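Local coordinates for UPF0270 protein PA3463 (Pseudomonas aeruginosa, PDB 1Y0N) that is of unknown function but belongs to the uncharacterised UPF0270 family and folds as a helical pair beside a small antiparallel sheet, at residues D13-R25 and L36-R48. Sequence-based numbering, arbitrary orientation.
Sequences DTLNNLLEDFVTR and LDVRVERARHALR
Asn16 OD1 is approached by two donors: a water that donates to it and in turn accepts from Arg44 NH1, and Arg44 NH2 itself, at 2.5 Å, so short for a hydrogen bond that its exact length is doubtful. Together they close a small ring between amide and guanidinium. The oxygen lies at the guanidinium edge, near its plane, while the amide plane stands 81° from that of the guanidinium. The direct and the water-mediated link together would tend to limit rotation of the arginine head. One face of the head is covered as well, by Leu19 CD1, 3.5 Å from Arg44 CZ and over the centre of the group. The arginine chain runs extended from CG to NE and crosses Leu19 at about a right angle.

Leu19 is a knob in the hole formed by Val40, Ala43, Arg44 and Leu47; its other methyl, CD2, packs 3.6 Å from Ala43 CB. One turn on, Val23 fills the next hole, among Leu36, Arg39, Val40 and Ala43. With Val23 CG1 anti to the carbonyl carbon (chi1 -53°), its branches divide the work: CG1 reaches Ala43 CB at 3.7 Å, whereas CG2 meets Leu36 CD1 at 3.6 Å and also touches Val40 CG2. The small Ala43 thus serves both knobs and also meets the Phe22 ring. At the far end, Leu36 CD2 lies 3.6 Å from Glu20 OE2, against the carboxylate.

The axes of the segments 13-24 and 36-48 approach to 9.2 Å and their directions differ by 107°, evidence of a steeply crossed helix pair. Beyond it, Leu15 and Leu47 both reach Ile54 of strand 52-56, and Phe22 packs on Leu65 and Leu67 of strand 63-67, joining the pair to the antiparallel sheet.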
ATOM      1  N   ASP A  13      -1.089   4.522 -12.163  1.00 48.28           N
ATOM      2  CA  ASP A  13      -2.151   5.389 -11.648  1.00 48.93           C
ATOM      3  C   ASP A  13      -2.913   4.796 -10.492  1.00 46.66           C
ATOM      4  O   ASP A  13      -3.306   5.528  -9.595  1.00 45.95           O
ATOM      5  CB  ASP A  13      -3.178   5.792 -12.730  1.00 50.51           C
ATOM      6  CG  ASP A  13      -2.636   6.854 -13.697  1.00 55.10           C
ATOM      7  OD1 ASP A  13      -1.537   7.432 -13.454  1.00 59.22           O
ATOM      8  OD2 ASP A  13      -3.309   7.095 -14.722  1.00 60.74           O
ATOM      9  N   THR A  14      -3.194   3.502 -10.541  1.00 44.50           N
ATOM     10  CA  THR A  14      -3.841   2.939  -9.398  1.00 44.07           C
ATOM     11  C   THR A  14      -2.865   3.045  -8.205  1.00 41.00           C
ATOM     12  O   THR A  14      -3.298   3.388  -7.155  1.00 39.84           O
ATOM     13  CB  THR A  14      -4.521   1.489  -9.568  1.00 44.96           C
ATOM     14  OG1 THR A  14      -3.608   0.438  -9.193  1.00 51.94           O
ATOM     15  CG2 THR A  14      -5.089   1.233 -10.955  1.00 45.24           C
ATOM     16  N   LEU A  15      -1.565   2.812  -8.396  1.00 38.99           N
ATOM     17  CA  LEU A  15      -0.610   2.967  -7.267  1.00 38.62           C
ATOM     18  C   LEU A  15      -0.622   4.391  -6.669  1.00 38.07           C
ATOM     19  O   LEU A  15      -0.561   4.562  -5.456  1.00 35.77           O
ATOM     20  CB  LEU A  15       0.827   2.550  -7.629  1.00 36.63           C
ATOM     21  CG  LEU A  15       1.906   2.664  -6.526  1.00 37.38           C
ATOM     22  CD1 LEU A  15       1.516   2.000  -5.175  1.00 36.14           C
ATOM     23  CD2 LEU A  15       3.209   2.066  -6.972  1.00 36.20           C
ATOM     24  N   ASN A  16      -0.720   5.408  -7.532  1.00 38.85           N
ATOM     25  CA  ASN A  16      -0.703   6.821  -7.062  1.00 38.58           C
ATOM     26  C   ASN A  16      -1.878   7.138  -6.227  1.00 36.15           C
ATOM     27  O   ASN A  16      -1.732   7.791  -5.193  1.00 34.63           O
ATOM     28  CB  ASN A  16      -0.590   7.835  -8.222  1.00 40.71           C
ATOM     29  CG  ASN A  16       0.713   7.689  -8.977  1.00 44.86           C
ATOM     30  OD1 ASN A  16       1.715   7.250  -8.407  1.00 51.50           O
ATOM     31  ND2 ASN A  16       0.698   8.015 -10.289  1.00 48.74           N
ATOM     32  N   ASN A  17      -3.041   6.659  -6.682  1.00 35.72           N
ATOM     33  CA  ASN A  17      -4.301   6.781  -5.974  1.00 35.82           C
ATOM     34  C   ASN A  17      -4.243   6.041  -4.615  1.00 34.38           C
ATOM     35  O   ASN A  17      -4.695   6.564  -3.618  1.00 35.29           O
ATOM     36  CB  ASN A  17      -5.494   6.205  -6.801  1.00 37.68           C
ATOM     37  CG  ASN A  17      -5.814   7.003  -8.098  1.00 44.73           C
ATOM     38  OD1 ASN A  17      -5.601   8.205  -8.175  1.00 48.79           O
ATOM     39  ND2 ASN A  17      -6.350   6.304  -9.107  1.00 45.22           N
ATOM     40  N   LEU A  18      -3.718   4.819  -4.597  1.00 33.84           N
ATOM     41  CA  LEU A  18      -3.519   4.073  -3.307  1.00 32.66           C
ATOM     42  C   LEU A  18      -2.583   4.862  -2.331  1.00 31.04           C
ATOM     43  O   LEU A  18      -2.836   4.913  -1.129  1.00 30.35           O
ATOM     44  CB  LEU A  18      -2.912   2.661  -3.570  1.00 31.79           C
ATOM     45  CG  LEU A  18      -3.614   1.562  -4.422  1.00 34.46           C
ATOM     46  CD1 LEU A  18      -2.872   0.231  -4.375  1.00 34.59           C
ATOM     47  CD2 LEU A  18      -4.984   1.293  -3.953  1.00 34.76           C
ATOM     48  N   LEU A  19      -1.502   5.448  -2.870  1.00 30.83           N
ATOM     49  CA  LEU A  19      -0.553   6.216  -2.040  1.00 31.33           C
ATOM     50  C   LEU A  19      -1.213   7.441  -1.437  1.00 30.93           C
ATOM     51  O   LEU A  19      -1.081   7.696  -0.254  1.00 32.01           O
ATOM     52  CB  LEU A  19       0.700   6.618  -2.849  1.00 31.42           C
ATOM     53  CG  LEU A  19       1.689   5.477  -3.079  1.00 31.24           C
ATOM     54  CD1 LEU A  19       2.603   5.861  -4.248  1.00 33.89           C
ATOM     55  CD2 LEU A  19       2.501   5.194  -1.825  1.00 31.78           C
ATOM     56  N   GLU A  20      -1.956   8.189  -2.269  1.00 32.10           N
ATOM     57  CA  GLU A  20      -2.720   9.351  -1.829  1.00 33.05           C
ATOM     58  C   GLU A  20      -3.771   8.982  -0.796  1.00 33.52           C
ATOM     59  O   GLU A  20      -3.846   9.647   0.259  1.00 35.19           O
ATOM     60  CB  GLU A  20      -3.299  10.114  -3.056  1.00 34.14           C
ATOM     61  CG  GLU A  20      -4.265  11.185  -2.679  1.00 40.91           C
ATOM     62  CD  GLU A  20      -4.454  12.249  -3.770  1.00 48.35           C
ATOM     63  OE1 GLU A  20      -3.920  12.082  -4.928  1.00 47.69           O
ATOM     64  OE2 GLU A  20      -5.145  13.251  -3.410  1.00 52.37           O
ATOM     65  N   ASP A  21      -4.538   7.903  -1.038  1.00 33.18           N
ATOM     66  CA  ASP A  21      -5.498   7.403  -0.024  1.00 33.93           C
ATOM     67  C   ASP A  21      -4.805   7.164   1.299  1.00 32.53           C
ATOM     68  O   ASP A  21      -5.260   7.611   2.345  1.00 34.24           O
ATOM     69  CB  ASP A  21      -6.175   6.088  -0.465  1.00 34.09           C
ATOM     70  CG  ASP A  21      -7.156   6.302  -1.628  1.00 39.03           C
ATOM     71  OD1 ASP A  21      -7.455   7.470  -1.932  1.00 37.89           O
ATOM     72  OD2 ASP A  21      -7.584   5.301  -2.252  1.00 45.36           O
ATOM     73  N   PHE A  22      -3.671   6.488   1.253  1.00 32.52           N
ATOM     74  CA  PHE A  22      -2.963   6.044   2.482  1.00 30.26           C
ATOM     75  C   PHE A  22      -2.530   7.237   3.286  1.00 31.35           C
ATOM     76  O   PHE A  22      -2.771   7.301   4.487  1.00 31.97           O
ATOM     77  CB  PHE A  22      -1.791   5.132   2.070  1.00 31.73           C
ATOM     78  CG  PHE A  22      -0.894   4.737   3.200  1.00 33.15           C
ATOM     79  CD1 PHE A  22      -1.302   3.805   4.139  1.00 34.91           C
ATOM     80  CD2 PHE A  22       0.361   5.336   3.333  1.00 35.32           C
ATOM     81  CE1 PHE A  22      -0.464   3.445   5.221  1.00 36.20           C
ATOM     82  CE2 PHE A  22       1.237   4.966   4.379  1.00 36.24           C
ATOM     83  CZ  PHE A  22       0.811   4.047   5.338  1.00 38.46           C
ATOM     84  N   VAL A  23      -1.887   8.197   2.653  1.00 34.15           N
ATOM     85  CA  VAL A  23      -1.328   9.327   3.414  1.00 36.86           C
ATOM     86  C   VAL A  23      -2.393  10.336   3.864  1.00 40.46           C
ATOM     87  O   VAL A  23      -2.119  11.223   4.678  1.00 40.94           O
ATOM     88  CB  VAL A  23      -0.104  10.036   2.700  1.00 36.79           C
ATOM     89  CG1 VAL A  23       0.944   9.028   2.342  1.00 33.50           C
ATOM     90  CG2 VAL A  23      -0.527  10.806   1.418  1.00 37.03           C
ATOM     91  N   THR A  24      -3.620  10.176   3.375  1.00 42.46           N
ATOM     92  CA  THR A  24      -4.693  10.960   3.927  1.00 45.21           C
ATOM     93  C   THR A  24      -5.672  10.129   4.748  1.00 47.18           C
ATOM     94  O   THR A  24      -6.657  10.667   5.216  1.00 47.49           O
ATOM     95  CB  THR A  24      -5.425  11.780   2.862  1.00 44.95           C
ATOM     96  OG1 THR A  24      -5.880  10.925   1.822  1.00 45.91           O
ATOM     97  CG2 THR A  24      -4.491  12.849   2.257  1.00 46.15           C
ATOM     98  N   ARG A  25      -5.355   8.846   4.975  1.00 48.83           N
ATOM     99  CA  ARG A  25      -6.249   7.903   5.700  1.00 50.41           C
ATOM    100  C   ARG A  25      -6.732   8.387   7.079  1.00 51.14           C
ATOM    101  O   ARG A  25      -6.023   9.129   7.765  1.00 52.75           O
ATOM    102  CB  ARG A  25      -5.586   6.524   5.864  1.00 50.23           C
ATOM    103  CG  ARG A  25      -4.500   6.526   6.965  1.00 49.80           C
ATOM    104  CD  ARG A  25      -3.555   5.300   6.982  1.00 52.15           C
ATOM    105  NE  ARG A  25      -2.198   5.819   7.213  1.00 59.56           N
ATOM    106  CZ  ARG A  25      -1.279   5.266   7.991  1.00 62.36           C
ATOM    107  NH1 ARG A  25      -1.533   4.139   8.639  1.00 64.73           N
ATOM    108  NH2 ARG A  25      -0.090   5.850   8.111  1.00 64.41           N
ATOM    109  N   LEU A  36       1.372  17.152   0.433  1.00 40.38           N
ATOM    110  CA  LEU A  36       0.911  15.841  -0.041  1.00 40.56           C
ATOM    111  C   LEU A  36       1.981  15.021  -0.728  1.00 39.19           C
ATOM    112  O   LEU A  36       2.143  13.827  -0.436  1.00 36.51           O
ATOM    113  CB  LEU A  36      -0.216  15.983  -1.053  1.00 41.18           C
ATOM    114  CG  LEU A  36      -0.949  14.675  -1.365  1.00 41.12           C
ATOM    115  CD1 LEU A  36      -1.498  13.986  -0.064  1.00 45.81           C
ATOM    116  CD2 LEU A  36      -2.132  14.925  -2.365  1.00 44.23           C
ATOM    117  N   ASP A  37       2.633  15.650  -1.693  1.00 37.33           N
ATOM    118  CA  ASP A  37       3.622  15.009  -2.494  1.00 39.10           C
ATOM    119  C   ASP A  37       4.833  14.464  -1.679  1.00 36.55           C
ATOM    120  O   ASP A  37       5.334  13.402  -1.995  1.00 36.32           O
ATOM    121  CB  ASP A  37       4.046  15.945  -3.647  1.00 41.30           C
ATOM    122  CG  ASP A  37       5.434  15.681  -4.120  1.00 47.20           C
ATOM    123  OD1 ASP A  37       6.367  16.388  -3.626  1.00 55.91           O
ATOM    124  OD2 ASP A  37       5.618  14.764  -4.960  1.00 54.44           O
ATOM    125  N   VAL A  38       5.278  15.217  -0.671  1.00 35.55           N
ATOM    126  CA  VAL A  38       6.295  14.775   0.258  1.00 35.61           C
ATOM    127  C   VAL A  38       5.826  13.508   1.056  1.00 34.80           C
ATOM    128  O   VAL A  38       6.572  12.535   1.252  1.00 33.91           O
ATOM    129  CB  VAL A  38       6.674  15.914   1.235  1.00 35.14           C
ATOM    130  CG1 VAL A  38       7.414  15.405   2.386  1.00 36.85           C
ATOM    131  CG2 VAL A  38       7.437  17.046   0.494  1.00 37.87           C
ATOM    132  N   ARG A  39       4.617  13.575   1.550  1.00 32.93           N
ATOM    133  CA  ARG A  39       4.051  12.442   2.277  1.00 33.46           C
ATOM    134  C   ARG A  39       3.945  11.218   1.382  1.00 31.14           C
ATOM    135  O   ARG A  39       4.220  10.124   1.829  1.00 29.88           O
ATOM    136  CB  ARG A  39       2.700  12.853   2.864  1.00 34.72           C
ATOM    137  CG  ARG A  39       2.808  13.696   4.145  1.00 40.25           C
ATOM    138  CD  ARG A  39       1.400  13.949   4.683  1.00 49.56           C
ATOM    139  NE  ARG A  39       0.763  14.930   3.821  1.00 52.94           N
ATOM    140  CZ  ARG A  39      -0.542  15.162   3.711  1.00 56.15           C
ATOM    141  NH1 ARG A  39      -1.450  14.470   4.384  1.00 57.52           N
ATOM    142  NH2 ARG A  39      -0.945  16.114   2.887  1.00 59.42           N
ATOM    143  N   VAL A  40       3.563  11.415   0.112  1.00 28.93           N
ATOM    144  CA  VAL A  40       3.466  10.345  -0.856  1.00 30.43           C
ATOM    145  C   VAL A  40       4.864   9.748  -1.095  1.00 31.26           C
ATOM    146  O   VAL A  40       5.015   8.523  -1.181  1.00 29.98           O
ATOM    147  CB  VAL A  40       2.754  10.807  -2.215  1.00 30.12           C
ATOM    148  CG1 VAL A  40       2.913   9.771  -3.357  1.00 30.43           C
ATOM    149  CG2 VAL A  40       1.213  11.097  -1.983  1.00 31.03           C
ATOM    150  N   GLU A  41       5.885  10.615  -1.226  1.00 31.43           N
ATOM    151  CA  GLU A  41       7.240  10.101  -1.451  1.00 32.17           C
ATOM    152  C   GLU A  41       7.752   9.300  -0.235  1.00 29.66           C
ATOM    153  O   GLU A  41       8.471   8.320  -0.419  1.00 29.41           O
ATOM    154  CB  GLU A  41       8.242  11.244  -1.787  1.00 31.70           C
ATOM    155  CG  GLU A  41       8.204  11.748  -3.176  1.00 38.58           C
ATOM    156  CD  GLU A  41       8.685  10.703  -4.210  1.00 47.44           C
ATOM    157  OE1 GLU A  41       9.553   9.811  -3.918  1.00 44.74           O
ATOM    158  OE2 GLU A  41       8.143  10.783  -5.326  1.00 52.04           O
ATOM    159  N   ARG A  42       7.418   9.745   0.959  1.00 29.43           N
ATOM    160  CA  ARG A  42       7.758   9.016   2.163  1.00 30.40           C
ATOM    161  C   ARG A  42       7.072   7.645   2.123  1.00 29.56           C
ATOM    162  O   ARG A  42       7.650   6.635   2.489  1.00 27.87           O
ATOM    163  CB  ARG A  42       7.300   9.714   3.428  1.00 30.55           C
ATOM    164  CG  ARG A  42       8.005  10.994   3.804  1.00 33.09           C
ATOM    165  CD  ARG A  42       7.409  11.497   5.077  1.00 33.33           C
ATOM    166  NE  ARG A  42       8.121  12.715   5.463  1.00 38.60           N
ATOM    167  CZ  ARG A  42       7.644  13.621   6.301  1.00 41.55           C
ATOM    168  NH1 ARG A  42       6.438  13.450   6.842  1.00 40.76           N
ATOM    169  NH2 ARG A  42       8.360  14.694   6.610  1.00 38.90           N
ATOM    170  N   ALA A  43       5.825   7.602   1.654  1.00 29.33           N
ATOM    171  CA  ALA A  43       5.107   6.307   1.559  1.00 28.35           C
ATOM    172  C   ALA A  43       5.707   5.355   0.469  1.00 28.53           C
ATOM    173  O   ALA A  43       5.719   4.125   0.609  1.00 27.35           O
ATOM    174  CB  ALA A  43       3.597   6.586   1.344  1.00 29.82           C
ATOM    175  N   ARG A  44       6.170   5.926  -0.638  1.00 30.07           N
ATOM    176  CA  ARG A  44       6.801   5.172  -1.690  1.00 32.50           C
ATOM    177  C   ARG A  44       8.107   4.528  -1.194  1.00 31.12           C
ATOM    178  O   ARG A  44       8.445   3.442  -1.631  1.00 31.14           O
ATOM    179  CB  ARG A  44       7.202   6.039  -2.889  1.00 30.80           C
ATOM    180  CG  ARG A  44       6.138   6.453  -3.835  1.00 36.32           C
ATOM    181  CD  ARG A  44       6.724   7.164  -5.131  1.00 34.91           C
ATOM    182  NE  ARG A  44       5.617   7.800  -5.814  1.00 43.29           N
ATOM    183  CZ  ARG A  44       4.767   7.173  -6.622  1.00 45.00           C
ATOM    184  NH1 ARG A  44       4.893   5.861  -6.863  1.00 37.85           N
ATOM    185  NH2 ARG A  44       3.763   7.870  -7.170  1.00 46.81           N
ATOM    186  N   HIS A  45       8.857   5.271  -0.398  1.00 30.52           N
ATOM    187  CA  HIS A  45      10.090   4.749   0.232  1.00 31.68           C
ATOM    188  C   HIS A  45       9.740   3.582   1.170  1.00 30.01           C
ATOM    189  O   HIS A  45      10.433   2.562   1.179  1.00 30.12           O
ATOM    190  CB  HIS A  45      10.770   5.848   1.014  1.00 30.48           C
ATOM    191  CG  HIS A  45      12.148   5.497   1.484  1.00 34.99           C
ATOM    192  ND1 HIS A  45      13.175   5.205   0.625  1.00 36.43           N
ATOM    193  CD2 HIS A  45      12.670   5.435   2.735  1.00 36.99           C
ATOM    194  CE1 HIS A  45      14.275   4.972   1.320  1.00 38.75           C
ATOM    195  NE2 HIS A  45      13.987   5.081   2.603  1.00 37.88           N
ATOM    196  N   ALA A  46       8.688   3.773   1.961  1.00 29.16           N
ATOM    197  CA  ALA A  46       8.180   2.759   2.900  1.00 28.16           C
ATOM    198  C   ALA A  46       7.800   1.491   2.098  1.00 29.24           C
ATOM    199  O   ALA A  46       8.115   0.362   2.528  1.00 26.83           O
ATOM    200  CB  ALA A  46       7.001   3.288   3.670  1.00 28.02           C
ATOM    201  N   LEU A  47       7.202   1.668   0.890  1.00 29.03           N
ATOM    202  CA  LEU A  47       6.885   0.495   0.021  1.00 28.44           C
ATOM    203  C   LEU A  47       8.154  -0.191  -0.476  1.00 29.01           C
ATOM    204  O   LEU A  47       8.277  -1.481  -0.452  1.00 26.63           O
ATOM    205  CB  LEU A  47       6.042   0.913  -1.214  1.00 29.57           C
ATOM    206  CG  LEU A  47       4.567   1.235  -0.988  1.00 31.12           C
ATOM    207  CD1 LEU A  47       4.149   1.873  -2.317  1.00 29.62           C
ATOM    208  CD2 LEU A  47       3.857  -0.126  -0.718  1.00 28.62           C
ATOM    209  N   ARG A  48       9.121   0.643  -0.904  1.00 27.68           N
ATOM    210  CA  ARG A  48      10.447   0.115  -1.280  1.00 32.40           C
ATOM    211  C   ARG A  48      11.179  -0.622  -0.133  1.00 30.70           C
ATOM    212  O   ARG A  48      11.904  -1.608  -0.371  1.00 32.43           O
ATOM    213  CB  ARG A  48      11.389   1.191  -1.880  1.00 30.48           C
ATOM    214  CG  ARG A  48      10.902   1.669  -3.288  1.00 37.50           C
ATOM    215  CD  ARG A  48      11.917   2.634  -3.936  1.00 37.56           C
ATOM    216  NE  ARG A  48      12.200   3.805  -3.099  1.00 42.28           N
ATOM    217  CZ  ARG A  48      11.687   5.032  -3.304  1.00 41.98           C
ATOM    218  NH1 ARG A  48      10.788   5.243  -4.263  1.00 36.22           N
ATOM    219  NH2 ARG A  48      12.065   6.034  -2.510  1.00 39.38           N
TER
HETATM  220  O   HOH W   1       3.210   5.069  -9.309  1.00 49.46           O